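Local coordinates for Serine/threonine-protein kinase/endoribonuclease IRE1 (Saccharomyces cerevisiae, PDB 2BE1) that senses unfolded proteins in the lumen of the endoplasmic reticulum through its lumenal domain, which leads to activation of its kinase and HAC1 mRNA-splicing endoribonuclease, at residues A16-G21 / I244-F249; I60-G65 / S295-S300. One frame throughout, in Å; residues are numbered along the deposited sequence.

Interaction 1. Residues A16-G21 / I244-F249; sequences ADVEGG and IIVGLF
Ala16 faces both Val246 and Gly247 across two antiparallel strands, the mark of a classic beta bulge. Ala16 O accepts from two backbone donors, Val246 N at 2.9 Å and Gly247 N at 3.0 Å. In return Ala16 N gives a bond to Gly247 O. Beyond the bulge, Val18 N bonds to Ile244 O, 2.7 Å away. Ala16 points to one face of the sheet. Its CB lies over Gly247 CA, 3.7 Å away, and a CB on Gly247 would clash with it. Trp194 of strand 190-195 packs against Ala16 on this face. Asp17 and Ile245 share the other face, where Ile245 CG1 comes alongside Asp17 CA at 3.9 Å. At the turn, Val18 CB meets Val246 CG1 at 4.0 Å. Val246 CG1 stands between its own backbone N and carbonyl carbon (chi1 58°), which turns it to the Val18 side. Val18 CG1 touches Ile244 CG2 more loosely, and Phe291 of strand 290-294 packs on both residues. The carboxylate of Asp17 leads away from Ile245 into its own type I turn, Asp17 to Gly20. Gly21 N donates to Asp17 OD2 from above the carboxylate plane, 2.7 Å away, and His23 NE2 bonds to Asp17 OD1. The contact joins strands 8-17 and 245-254 within a five-stranded antiparallel sheet. Its chemistry is mainly main-chain hydrogen bonds, flanked by aliphatic side chains. This implies that the pairing here depends little on side-chain polar groups, while the carboxylate of Asp17 serves the turn and its neighbour His23.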
# COMPACT_ATOMS: atom_id res chain seq x y z
N ALA A 16 21.07 8.42 -6.29
CA ALA A 16 19.97 8.16 -7.25
C ALA A 16 19.70 9.36 -8.21
O ALA A 16 19.49 10.50 -7.74
CB ALA A 16 18.79 7.92 -6.49
N ASP A 17 19.71 9.12 -9.53
CA ASP A 17 19.33 10.15 -10.53
C ASP A 17 17.83 10.07 -10.90
O ASP A 17 17.21 9.01 -10.76
CB ASP A 17 20.22 10.04 -11.79
CG ASP A 17 19.98 8.73 -12.60
OD1 ASP A 17 20.91 8.10 -13.19
OD2 ASP A 17 18.82 8.31 -12.66
N VAL A 18 17.27 11.17 -11.39
CA VAL A 18 15.83 11.24 -11.70
C VAL A 18 15.41 10.36 -12.88
O VAL A 18 14.20 10.18 -13.11
CB VAL A 18 15.33 12.71 -11.89
CG1 VAL A 18 15.68 13.22 -13.24
CG2 VAL A 18 13.88 12.80 -11.76
N GLU A 19 16.37 9.81 -13.63
CA GLU A 19 16.04 8.72 -14.57
C GLU A 19 15.94 7.33 -13.93
O GLU A 19 15.52 6.37 -14.57
CB GLU A 19 16.98 8.73 -15.72
CG GLU A 19 16.89 10.05 -16.32
CD GLU A 19 15.81 10.16 -17.37
OE1 GLU A 19 15.62 9.13 -18.05
OE2 GLU A 19 15.19 11.25 -17.55
N GLY A 20 16.30 7.23 -12.66
CA GLY A 20 16.12 5.97 -11.96
C GLY A 20 17.36 5.08 -11.94
O GLY A 20 17.28 3.90 -11.63
N GLY A 21 18.49 5.64 -12.29
CA GLY A 21 19.72 4.94 -12.05
C GLY A 21 20.34 5.18 -10.68
O GLY A 21 19.99 6.10 -9.89
N ILE A 244 19.38 14.48 -13.36
CA ILE A 244 19.61 15.26 -12.15
C ILE A 244 19.47 14.39 -10.86
O ILE A 244 18.64 13.48 -10.80
CB ILE A 244 18.99 16.62 -12.11
CG1 ILE A 244 18.41 16.81 -10.78
CG2 ILE A 244 17.95 16.91 -13.19
CD1 ILE A 244 18.20 18.29 -10.56
N ILE A 245 20.37 14.59 -9.90
CA ILE A 245 20.41 13.69 -8.74
C ILE A 245 19.49 14.12 -7.65
O ILE A 245 19.62 15.22 -7.09
CB ILE A 245 21.76 13.47 -8.20
CG1 ILE A 245 22.25 12.28 -8.95
CG2 ILE A 245 21.73 13.05 -6.72
CD1 ILE A 245 23.64 12.34 -9.07
N VAL A 246 18.59 13.20 -7.32
CA VAL A 246 17.45 13.52 -6.52
C VAL A 246 17.38 12.61 -5.27
O VAL A 246 16.64 12.93 -4.32
CB VAL A 246 16.20 13.42 -7.38
CG1 VAL A 246 16.05 12.00 -7.98
CG2 VAL A 246 15.06 13.69 -6.55
N GLY A 247 18.15 11.52 -5.26
CA GLY A 247 18.31 10.68 -4.05
C GLY A 247 19.75 10.54 -3.55
O GLY A 247 20.70 10.36 -4.37
N LEU A 248 19.94 10.62 -2.22
CA LEU A 248 21.33 10.62 -1.70
C LEU A 248 21.66 9.82 -0.39
O LEU A 248 21.14 10.16 0.70
CB LEU A 248 21.78 12.08 -1.58
CG LEU A 248 23.28 12.19 -1.71
CD1 LEU A 248 23.65 11.41 -2.91
CD2 LEU A 248 23.76 13.63 -1.88
N PHE A 249 22.49 8.78 -0.44
CA PHE A 249 22.69 8.03 0.86
C PHE A 249 24.10 7.98 1.39
O PHE A 249 25.05 7.76 0.63
CB PHE A 249 22.20 6.62 0.80
CG PHE A 249 20.75 6.50 0.47
CD1 PHE A 249 20.32 6.18 -0.83
CD2 PHE A 249 19.80 6.68 1.46
CE1 PHE A 249 18.93 6.03 -1.13
CE2 PHE A 249 18.42 6.55 1.18
CZ PHE A 249 17.98 6.24 -0.12

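Interaction 2. Residues I60-G65 / S295-S300; sequences IIEPFG and SQNFPS
Glu62, Asn297 and the edge of the Phe298 ring form the close part of this contact. Glu62 CG is anti to the backbone N (chi1 169°), and the chain runs on extended toward Asn297. Asn297 ND2 gives a weak hydrogen bond to Glu62 OE1, 3.0 Å away, with amide and carboxylate planes only 26° apart. The firmer partner of Glu62 OE1 is Ser294 OG, which also bonds to Asn297 N and so ties the two residues together. Glu62 OE1 further lies in the ring plane of Phe298, at its edge, 3.3 Å from Phe298 CE1. The outer side is looser. Here Phe64 is exposed and Asn297 partly exposed, whereas Glu62 and Phe298 are buried. Phe64 CB is 4.0 Å from Phe298 CZ. The two rings make a T-shaped stack, with the edge of Phe298 toward the face of Phe64, centroids 5.6 Å apart and planes at 76°. Asn297 CB sits over one face of Phe64, offset toward the rim. An alanine at Asn297 would probably leave Glu62 OE1 without its amide mate and open a gap beside Phe64 CD2 and CE2. Phe298 packs on Leu293 and holds the N-cap position of helix 299-303. The contact thus sets the loop after strand 57-61 against the loop between strand 290-294 and that helix, beside the backbone pairing of Ile61 with Ala292.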
# COMPACT_ATOMS: atom_id res chain seq x y z
N ILE A 60 2.52 17.45 -12.61
CA ILE A 60 3.92 17.50 -12.28
C ILE A 60 4.11 17.02 -10.88
O ILE A 60 3.49 17.57 -9.97
CB ILE A 60 4.44 18.93 -12.32
CG1 ILE A 60 4.29 19.48 -13.73
CG2 ILE A 60 5.92 19.00 -11.90
CD1 ILE A 60 4.28 20.91 -13.82
N ILE A 61 4.98 16.02 -10.67
CA ILE A 61 5.34 15.62 -9.27
C ILE A 61 6.79 15.81 -8.86
O ILE A 61 7.73 15.77 -9.69
CB ILE A 61 4.99 14.22 -8.98
CG1 ILE A 61 5.93 13.33 -9.76
CG2 ILE A 61 3.52 13.93 -9.41
CD1 ILE A 61 5.22 12.12 -10.23
N GLU A 62 6.99 16.09 -7.59
CA GLU A 62 8.36 16.23 -7.14
C GLU A 62 8.79 14.81 -6.79
O GLU A 62 8.15 14.14 -5.96
CB GLU A 62 8.51 17.17 -5.96
CG GLU A 62 9.88 17.11 -5.35
CD GLU A 62 10.02 18.05 -4.18
OE1 GLU A 62 11.03 18.80 -4.04
OE2 GLU A 62 9.07 18.07 -3.39
N PRO A 63 9.85 14.31 -7.45
CA PRO A 63 10.21 12.92 -7.25
C PRO A 63 10.97 12.87 -5.97
O PRO A 63 12.20 12.85 -5.99
CB PRO A 63 11.18 12.65 -8.39
CG PRO A 63 11.81 13.90 -8.61
CD PRO A 63 10.77 14.97 -8.37
N PHE A 64 10.30 12.90 -4.85
CA PHE A 64 11.08 12.95 -3.65
C PHE A 64 10.16 12.77 -2.49
O PHE A 64 9.03 13.25 -2.49
CB PHE A 64 11.88 14.24 -3.54
CG PHE A 64 12.48 14.40 -2.21
CD1 PHE A 64 13.70 13.84 -1.91
CD2 PHE A 64 11.78 15.05 -1.18
CE1 PHE A 64 14.26 13.98 -0.60
CE2 PHE A 64 12.35 15.19 0.13
CZ PHE A 64 13.57 14.67 0.41
N GLY A 65 10.62 12.05 -1.50
CA GLY A 65 9.76 11.76 -0.40
C GLY A 65 8.46 11.12 -0.81
O GLY A 65 8.45 10.17 -1.61
N SER A 295 12.39 24.35 -3.52
CA SER A 295 13.65 24.73 -2.89
C SER A 295 13.76 24.19 -1.43
O SER A 295 14.88 24.20 -0.86
CB SER A 295 13.85 26.22 -2.94
OG SER A 295 12.69 26.82 -2.38
N GLN A 296 12.64 23.73 -0.84
CA GLN A 296 12.72 23.05 0.46
C GLN A 296 13.68 21.91 0.29
O GLN A 296 14.71 21.80 0.97
CB GLN A 296 11.39 22.47 0.87
CG GLN A 296 10.31 23.49 1.14
CD GLN A 296 10.24 24.55 0.02
OE1 GLN A 296 11.06 25.48 -0.04
NE2 GLN A 296 9.25 24.42 -0.87
N ASN A 297 13.39 21.06 -0.67
CA ASN A 297 14.22 19.91 -0.89
C ASN A 297 15.44 20.14 -1.71
O ASN A 297 16.36 19.35 -1.61
CB ASN A 297 13.38 18.82 -1.46
CG ASN A 297 12.22 18.55 -0.57
OD1 ASN A 297 12.28 18.79 0.64
ND2 ASN A 297 11.13 18.10 -1.14
N PHE A 298 15.49 21.18 -2.51
CA PHE A 298 16.66 21.24 -3.37
C PHE A 298 17.18 22.64 -3.51
O PHE A 298 17.49 23.11 -4.68
CB PHE A 298 16.42 20.61 -4.75
CG PHE A 298 15.90 19.23 -4.70
CD1 PHE A 298 14.52 18.99 -4.58
CD2 PHE A 298 16.78 18.16 -4.75
CE1 PHE A 298 14.05 17.67 -4.53
CE2 PHE A 298 16.35 16.84 -4.74
CZ PHE A 298 14.98 16.59 -4.64
N PRO A 299 17.39 23.31 -2.35
CA PRO A 299 17.68 24.73 -2.25
C PRO A 299 18.87 24.99 -3.10
O PRO A 299 18.91 25.93 -3.90
CB PRO A 299 18.12 24.85 -0.81
CG PRO A 299 18.64 23.47 -0.52
CD PRO A 299 17.50 22.69 -1.03
N SER A 300 19.83 24.11 -2.94
CA SER A 300 21.10 24.35 -3.54
C SER A 300 21.02 24.46 -5.10
O SER A 300 21.66 25.36 -5.72
CB SER A 300 22.08 23.28 -3.07
OG SER A 300 23.37 23.47 -3.64

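In the fold
Both contacts lie near the centre of the chain, but interaction 1 is buried, while interaction 2 is partly buried and has Phe64 exposed. The first is a pairing of neighbouring strands within one sheet, built on main-chain bonds. The second joins two loops, and side chains do the work: a carboxylate, an amide and two aromatic rings. The contacts hold different elements but touch each other, their centres about 12 Å apart. Val246 packs against Phe298 and Pro63, and Val18 also meets Pro63. Strand 290-294 borders both, through Phe291 in interaction 1 and Leu293 in both. Their segments alternate along the chain, and each contact joins parts of the lumenal domain more than 220 residues apart.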